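Local coordinates for IL-4-inducing protein (Schistosoma mansoni, PDB 4EL6), which triggers interleukin-4 release from basophils without antigen, by binding IgE through a crystallin-type fold, at residues K26-P37 / K85-C93; E51-D59 / R66-T74. All coordinates share one frame; numbering follows the deposited sequence. Where two conformers were deposited one is given.

Contact 1: K26-P37 / K85-C93; sequences KSVGSLSPPWTP and KGISSIKRC
Ile90 O takes two donors from 26-37: Val28 N at 2.8 Å, almost straight on, and a CA-H...O contact from Ser27 CA. Ile90 N returns the bond to Val28 O, giving a single antiparallel hydrogen-bonded bridge. One residue back, the hydroxyl of Ser27 stands in for a backbone carbonyl: OG lies anti to the carbonyl carbon (chi1 -57°) and accepts Arg92 N at 2.9 Å. The Arg92 chain runs extended from CG to NE, and NH1 hydrogen-bonds Tyr25 O. Ser88 and Ser89 form a classic beta bulge opposite Phe58, and at the bulge Ser88 O receives Leu31 N from well above its carbonyl plane. This is how the long loop between strands 21-24 and 39-41 is tied to the edge of the three-stranded sheet in this beta/gamma-crystallin fold. Leu31 tucks inward; its CD1 meets Ile90 CD1 at 3.7 Å while also lying over one face of the Trp35 indole, near the rim. A second bridge pairs Trp35 with Ile87, the bond from Ile87 N to Trp35 O being 2.8 Å long and nearly linear. Pro34 sets CG against Ser88 OG, and Ile87 crosses Pro37 at about a right angle, its CD1 touching Pro37 CG and CD. Beyond them a water donates to both Pro37 O and Lys85 O.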
# COMPACT_ATOMS: atom_id res chain seq x y z
N LYS A 26 -0.09 -8.23 5.99
CA LYS A 26 1.07 -7.90 6.74
C LYS A 26 2.19 -7.51 5.79
O LYS A 26 2.07 -7.61 4.54
CB LYS A 26 1.50 -9.05 7.60
CG LYS A 26 1.90 -10.31 6.94
CD LYS A 26 1.88 -11.39 8.04
CE LYS A 26 1.88 -12.81 7.46
NZ LYS A 26 2.07 -13.85 8.54
N SER A 27 3.22 -6.99 6.40
CA SER A 27 4.42 -6.53 5.67
C SER A 27 5.00 -7.68 4.90
O SER A 27 5.00 -8.88 5.35
CB SER A 27 5.46 -5.98 6.59
OG SER A 27 4.90 -4.90 7.37
N VAL A 28 5.52 -7.35 3.74
CA VAL A 28 6.20 -8.35 2.92
C VAL A 28 7.41 -7.67 2.29
O VAL A 28 7.27 -6.64 1.62
CB VAL A 28 5.29 -9.03 1.87
CG1 VAL A 28 4.45 -8.02 1.05
CG2 VAL A 28 6.05 -9.97 0.99
N GLY A 29 8.57 -8.30 2.44
CA GLY A 29 9.77 -7.70 2.01
C GLY A 29 10.26 -7.81 0.55
O GLY A 29 11.17 -7.06 0.10
N SER A 30 9.64 -8.69 -0.22
CA SER A 30 9.93 -8.80 -1.64
C SER A 30 8.78 -9.45 -2.39
O SER A 30 8.25 -10.49 -1.94
CB SER A 30 11.25 -9.49 -1.94
OG SER A 30 11.29 -10.80 -1.35
N LEU A 31 8.43 -8.83 -3.52
CA LEU A 31 7.42 -9.31 -4.43
C LEU A 31 8.10 -9.31 -5.78
O LEU A 31 8.54 -8.26 -6.28
CB LEU A 31 6.19 -8.40 -4.43
CG LEU A 31 5.52 -8.12 -3.08
CD1 LEU A 31 4.51 -6.96 -3.21
CD2 LEU A 31 4.79 -9.36 -2.62
N SER A 32 8.19 -10.47 -6.37
CA SER A 32 8.86 -10.64 -7.62
C SER A 32 8.03 -11.58 -8.53
O SER A 32 7.64 -12.68 -8.10
CB SER A 32 10.24 -11.22 -7.39
OG SER A 32 10.84 -11.46 -8.66
N PRO A 33 7.77 -11.18 -9.76
CA PRO A 33 8.07 -9.84 -10.24
C PRO A 33 7.23 -8.78 -9.49
O PRO A 33 6.27 -9.07 -8.80
CB PRO A 33 7.58 -9.88 -11.70
CG PRO A 33 6.46 -10.83 -11.63
CD PRO A 33 6.84 -11.89 -10.65
N PRO A 34 7.58 -7.51 -9.72
CA PRO A 34 6.80 -6.50 -8.96
C PRO A 34 5.28 -6.51 -9.28
O PRO A 34 4.91 -6.79 -10.41
CB PRO A 34 7.45 -5.16 -9.36
CG PRO A 34 8.86 -5.58 -9.82
CD PRO A 34 8.71 -6.94 -10.46
N TRP A 35 4.44 -6.23 -8.29
CA TRP A 35 2.97 -6.14 -8.49
C TRP A 35 2.59 -4.87 -9.13
O TRP A 35 3.06 -3.83 -8.70
CB TRP A 35 2.31 -6.30 -7.16
CG TRP A 35 2.42 -7.71 -6.66
CD1 TRP A 35 3.25 -8.74 -7.14
CD2 TRP A 35 1.70 -8.28 -5.54
NE1 TRP A 35 3.06 -9.88 -6.38
CE2 TRP A 35 2.14 -9.66 -5.43
CE3 TRP A 35 0.75 -7.80 -4.65
CZ2 TRP A 35 1.59 -10.53 -4.49
CZ3 TRP A 35 0.26 -8.67 -3.71
CH2 TRP A 35 0.67 -10.00 -3.63
N THR A 36 1.76 -4.93 -10.18
CA THR A 36 1.36 -3.73 -10.93
C THR A 36 -0.14 -3.54 -10.92
O THR A 36 -0.82 -3.74 -11.95
CB THR A 36 1.88 -3.83 -12.37
OG1 THR A 36 1.41 -5.08 -12.93
CG2 THR A 36 3.40 -3.75 -12.37
N PRO A 37 -0.73 -3.19 -9.78
CA PRO A 37 -2.17 -3.00 -9.70
C PRO A 37 -2.60 -1.70 -10.43
O PRO A 37 -1.83 -0.73 -10.62
CB PRO A 37 -2.40 -2.85 -8.23
CG PRO A 37 -1.15 -2.14 -7.72
CD PRO A 37 -0.07 -2.84 -8.50
N LYS A 85 4.86 2.26 -10.95
CA LYS A 85 3.87 1.26 -11.33
C LYS A 85 3.99 -0.07 -10.61
O LYS A 85 2.97 -0.78 -10.41
CB LYS A 85 3.91 1.02 -12.81
CG LYS A 85 3.57 2.23 -13.63
CD LYS A 85 3.68 1.99 -15.09
CE LYS A 85 3.00 3.17 -15.87
NZ LYS A 85 3.20 2.82 -17.30
N GLY A 86 5.21 -0.44 -10.24
CA GLY A 86 5.46 -1.78 -9.77
C GLY A 86 5.93 -1.80 -8.36
O GLY A 86 6.91 -1.10 -7.95
N ILE A 87 5.19 -2.55 -7.52
CA ILE A 87 5.45 -2.60 -6.07
C ILE A 87 6.34 -3.82 -5.79
O ILE A 87 5.98 -4.98 -6.17
CB ILE A 87 4.17 -2.77 -5.31
CG1 ILE A 87 3.18 -1.64 -5.65
CG2 ILE A 87 4.45 -2.77 -3.78
CD1 ILE A 87 1.75 -1.99 -5.31
N SER A 88 7.48 -3.56 -5.16
CA SER A 88 8.46 -4.60 -4.80
C SER A 88 8.45 -4.98 -3.34
O SER A 88 8.97 -6.03 -3.01
CB SER A 88 9.89 -4.26 -5.26
OG SER A 88 9.97 -4.38 -6.65
N SER A 89 7.96 -4.11 -2.46
CA SER A 89 7.77 -4.48 -1.02
C SER A 89 6.69 -3.60 -0.44
O SER A 89 6.38 -2.48 -0.93
CB SER A 89 9.06 -4.44 -0.23
OG SER A 89 9.72 -3.15 -0.18
N ILE A 90 6.14 -4.04 0.66
CA ILE A 90 5.02 -3.37 1.24
C ILE A 90 5.21 -3.43 2.74
O ILE A 90 5.42 -4.55 3.28
CB ILE A 90 3.67 -4.09 0.90
CG1 ILE A 90 3.38 -4.08 -0.65
CG2 ILE A 90 2.55 -3.47 1.73
CD1 ILE A 90 2.24 -4.97 -1.06
N LYS A 91 5.05 -2.31 3.44
CA LYS A 91 5.15 -2.29 4.91
C LYS A 91 3.84 -1.85 5.54
O LYS A 91 3.25 -0.89 5.11
CB LYS A 91 6.26 -1.44 5.43
CG LYS A 91 6.52 -1.65 6.91
CD LYS A 91 7.75 -0.91 7.39
CE LYS A 91 8.97 -1.80 7.20
NZ LYS A 91 10.11 -1.40 8.07
N ARG A 92 3.36 -2.65 6.47
CA ARG A 92 2.18 -2.32 7.27
C ARG A 92 2.58 -1.62 8.56
O ARG A 92 3.46 -2.09 9.30
CB ARG A 92 1.38 -3.58 7.60
CG ARG A 92 0.11 -3.34 8.45
CD ARG A 92 -0.63 -4.64 8.79
NE ARG A 92 -1.67 -4.36 9.76
CZ ARG A 92 -2.41 -5.29 10.37
NH1 ARG A 92 -2.27 -6.59 10.08
NH2 ARG A 92 -3.29 -4.92 11.29
N CYS A 93 1.99 -0.44 8.74
CA CYS A 93 2.27 0.38 9.87
C CYS A 93 1.02 0.86 10.59
O CYS A 93 -0.12 0.48 10.27
CB CYS A 93 3.07 1.57 9.38
SG CYS A 93 4.54 1.09 8.41
O HOH W 1 0.63 -0.31 -11.87

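Contact 2: E51-D59 / R66-T74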
# COMPACT_ATOMS: atom_id res chain seq x y z
N GLU A 51 -4.55 0.80 15.81
CA GLU A 51 -5.25 2.10 15.69
C GLU A 51 -5.79 2.21 14.24
O GLU A 51 -6.60 1.33 13.73
CB GLU A 51 -4.25 3.24 16.12
CG GLU A 51 -4.74 4.70 16.11
CD GLU A 51 -6.17 4.92 16.65
OE1 GLU A 51 -6.66 4.14 17.51
OE2 GLU A 51 -6.82 5.90 16.21
N ARG A 52 -5.27 3.22 13.55
CA ARG A 52 -5.54 3.39 12.17
C ARG A 52 -4.39 2.76 11.41
O ARG A 52 -3.23 3.12 11.65
CB ARG A 52 -5.71 4.87 11.86
CG ARG A 52 -6.80 5.48 12.75
CD ARG A 52 -6.82 6.99 12.71
NE ARG A 52 -5.69 7.58 13.41
CZ ARG A 52 -5.22 8.81 13.16
NH1 ARG A 52 -5.76 9.58 12.22
NH2 ARG A 52 -4.19 9.27 13.85
N PRO A 53 -4.70 1.83 10.49
CA PRO A 53 -3.66 1.27 9.64
C PRO A 53 -3.08 2.32 8.70
O PRO A 53 -3.75 3.30 8.32
CB PRO A 53 -4.36 0.21 8.85
CG PRO A 53 -5.80 0.59 8.87
CD PRO A 53 -6.01 1.26 10.18
N TYR A 54 -1.78 2.17 8.40
CA TYR A 54 -1.14 3.03 7.41
C TYR A 54 -0.19 2.14 6.64
O TYR A 54 0.52 1.37 7.26
CB TYR A 54 -0.36 4.21 8.05
CG TYR A 54 0.01 5.26 7.03
CD1 TYR A 54 1.18 5.14 6.26
CD2 TYR A 54 -0.76 6.37 6.83
CE1 TYR A 54 1.50 6.04 5.29
CE2 TYR A 54 -0.45 7.31 5.87
CZ TYR A 54 0.72 7.16 5.12
OH TYR A 54 1.02 8.05 4.16
N TRP A 55 -0.19 2.23 5.30
CA TRP A 55 0.59 1.31 4.49
C TRP A 55 1.60 2.04 3.63
O TRP A 55 1.27 3.06 3.04
CB TRP A 55 -0.32 0.48 3.62
CG TRP A 55 -1.20 -0.50 4.34
CD1 TRP A 55 -2.42 -0.25 4.99
CD2 TRP A 55 -0.92 -1.89 4.53
NE1 TRP A 55 -2.91 -1.44 5.56
CE2 TRP A 55 -2.07 -2.45 5.26
CE3 TRP A 55 0.11 -2.75 4.10
CZ2 TRP A 55 -2.13 -3.80 5.53
CZ3 TRP A 55 -0.01 -4.12 4.38
CH2 TRP A 55 -1.11 -4.59 5.11
N TYR A 56 2.84 1.56 3.58
CA TYR A 56 3.84 2.05 2.63
C TYR A 56 4.12 1.02 1.55
O TYR A 56 4.35 -0.19 1.80
CB TYR A 56 5.13 2.35 3.39
CG TYR A 56 5.10 3.65 4.14
CD1 TYR A 56 4.96 4.85 3.44
CD2 TYR A 56 5.19 3.68 5.54
CE1 TYR A 56 4.95 6.06 4.13
CE2 TYR A 56 5.12 4.90 6.19
CZ TYR A 56 5.08 6.05 5.46
OH TYR A 56 5.05 7.26 6.14
N LEU A 57 4.11 1.50 0.31
CA LEU A 57 4.48 0.70 -0.87
C LEU A 57 5.78 1.22 -1.42
O LEU A 57 5.99 2.44 -1.46
CB LEU A 57 3.46 0.87 -1.98
CG LEU A 57 2.01 0.86 -1.61
CD1 LEU A 57 1.06 1.01 -2.78
CD2 LEU A 57 1.69 -0.35 -0.90
N PHE A 58 6.69 0.33 -1.81
CA PHE A 58 8.00 0.64 -2.23
C PHE A 58 8.32 0.05 -3.58
O PHE A 58 7.85 -1.07 -3.90
CB PHE A 58 9.00 -0.02 -1.24
CG PHE A 58 8.91 0.52 0.14
CD1 PHE A 58 8.01 -0.05 1.05
CD2 PHE A 58 9.75 1.57 0.59
CE1 PHE A 58 7.96 0.40 2.35
CE2 PHE A 58 9.66 2.04 1.88
CZ PHE A 58 8.74 1.50 2.74
N ASP A 59 9.15 0.74 -4.41
CA ASP A 59 9.48 0.18 -5.73
C ASP A 59 10.76 -0.64 -5.72
O ASP A 59 11.17 -1.09 -6.78
CB ASP A 59 9.48 1.23 -6.85
CG ASP A 59 10.83 2.00 -6.96
OD1 ASP A 59 11.61 2.09 -5.98
OD2 ASP A 59 11.09 2.53 -8.09
N ARG A 66 11.50 4.26 -4.12
CA ARG A 66 10.38 5.17 -4.10
C ARG A 66 9.36 4.63 -3.08
O ARG A 66 9.21 3.42 -2.89
CB ARG A 66 9.75 5.27 -5.48
CG ARG A 66 10.64 5.85 -6.56
CD ARG A 66 9.96 5.76 -7.92
NE ARG A 66 10.83 6.29 -8.98
CZ ARG A 66 10.76 7.53 -9.46
NH1 ARG A 66 9.76 8.32 -9.08
NH2 ARG A 66 11.62 7.95 -10.40
N ILE A 67 8.64 5.56 -2.46
CA ILE A 67 7.69 5.29 -1.37
C ILE A 67 6.39 6.00 -1.67
O ILE A 67 6.36 7.24 -1.87
CB ILE A 67 8.20 5.79 -0.02
CG1 ILE A 67 9.63 5.30 0.20
CG2 ILE A 67 7.22 5.36 1.10
CD1 ILE A 67 10.19 5.74 1.54
N THR A 68 5.27 5.22 -1.61
CA THR A 68 3.94 5.75 -1.73
C THR A 68 3.21 5.23 -0.52
O THR A 68 3.06 4.00 -0.33
CB THR A 68 3.33 5.26 -3.02
OG1 THR A 68 3.98 5.90 -4.12
CG2 THR A 68 1.79 5.54 -3.10
N GLY A 69 2.65 6.15 0.30
CA GLY A 69 1.98 5.80 1.51
C GLY A 69 0.48 6.07 1.38
O GLY A 69 0.08 6.93 0.61
N LEU A 70 -0.31 5.26 2.09
CA LEU A 70 -1.78 5.34 2.06
C LEU A 70 -2.27 5.12 3.46
O LEU A 70 -1.93 4.11 4.14
CB LEU A 70 -2.48 4.26 1.21
CG LEU A 70 -2.18 4.13 -0.26
CD1 LEU A 70 -1.00 3.24 -0.60
CD2 LEU A 70 -3.49 3.57 -0.85
N GLY A 71 -3.02 6.09 3.92
CA GLY A 71 -3.77 5.96 5.17
C GLY A 71 -5.15 5.31 5.05
O GLY A 71 -5.65 5.00 3.97
N HIS A 72 -5.79 5.07 6.20
CA HIS A 72 -7.05 4.42 6.16
C HIS A 72 -8.05 5.31 5.45
O HIS A 72 -8.08 6.57 5.60
CB HIS A 72 -7.59 4.08 7.56
CG HIS A 72 -8.13 5.26 8.31
ND1 HIS A 72 -9.47 5.42 8.59
CD2 HIS A 72 -7.48 6.40 8.84
CE1 HIS A 72 -9.65 6.58 9.24
NE2 HIS A 72 -8.45 7.19 9.39
N GLY A 73 -8.87 4.60 4.69
CA GLY A 73 -9.92 5.21 3.86
C GLY A 73 -9.40 5.82 2.55
O GLY A 73 -10.21 6.31 1.78
N THR A 74 -8.11 5.77 2.25
CA THR A 74 -7.56 6.34 1.02
C THR A 74 -7.58 5.25 -0.10
O THR A 74 -7.21 4.07 0.16
CB THR A 74 -6.11 6.83 1.25
OG1 THR A 74 -6.23 8.01 2.08
CG2 THR A 74 -5.36 7.23 -0.10
O HOH W 2 -4.35 5.91 8.54
O HOH W 3 12.94 4.39 -8.82
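Arg66 meets Asp59 where the beta hairpin of strands 52-58 and 67-71 opens toward its connecting loop; the hairpin supplies two of the three strands of one crystallin-fold sheet. Arg66 N donates to Asp59 OD1 at 2.9 Å from above the carboxylate plane, and Arg66 O takes Asp59 N in return. The extended arginine chain lays CD against Asp59 OD2, but the salt bridge to NE is long, and a water in the guanidinium plane links NE and OD2. In one of its two conformers Ile67 sets CG1 beside Phe58 CE2 and turns CG2, anti to the backbone N, to Tyr56 CD1. Thr68 exchanges two backbone bonds with Leu57. Gly69 comes next, close to Tyr54 and Tyr56; Tyr54 OH and the Tyr56 ring take up the space beside its CA, which lies 3.7 Å from Tyr56 CD1 and 3.6 Å from Tyr54 OH. Leu70 O accepts Trp55 N at 2.8 Å and also sits over the centre of the Tyr54 ring, while on the other face of the sheet Leu70 CD1 meets Leu57 CD1. Gly71, whose N approaches Tyr54 CE2, opens a type II turn that ends at Thr74. His72 ND1 is held by Val45 N; a water accepts from His72 N and donates to Pro53 O, and Arg52 CG lies over one face of the imidazole, with Arg52 CD 3.7 Å from His72 NE2.

How the contacts relate
Strand 52-58 is the middle strand of the three-stranded sheet: contact 2 pairs it with 67-71, and its other edge pairs with strand 89-95, which carries half of contact 1. The two contacts therefore follow one another across the sheet, their centres about 12 Å apart. Lys91 N to Tyr56 O and Cys93 N to Tyr54 O, both 2.8 Å, are probable hydrogen bonds that join them directly. On the face of the sheet that carries Trp55 and Leu57, Ile90 CG2 packs on Trp55 CE3 at 3.5 Å, with Leu9 of strand 9-12 touching both side chains. Along the chain the hairpin lies wholly within the loop that 26-37 and 85-93 close.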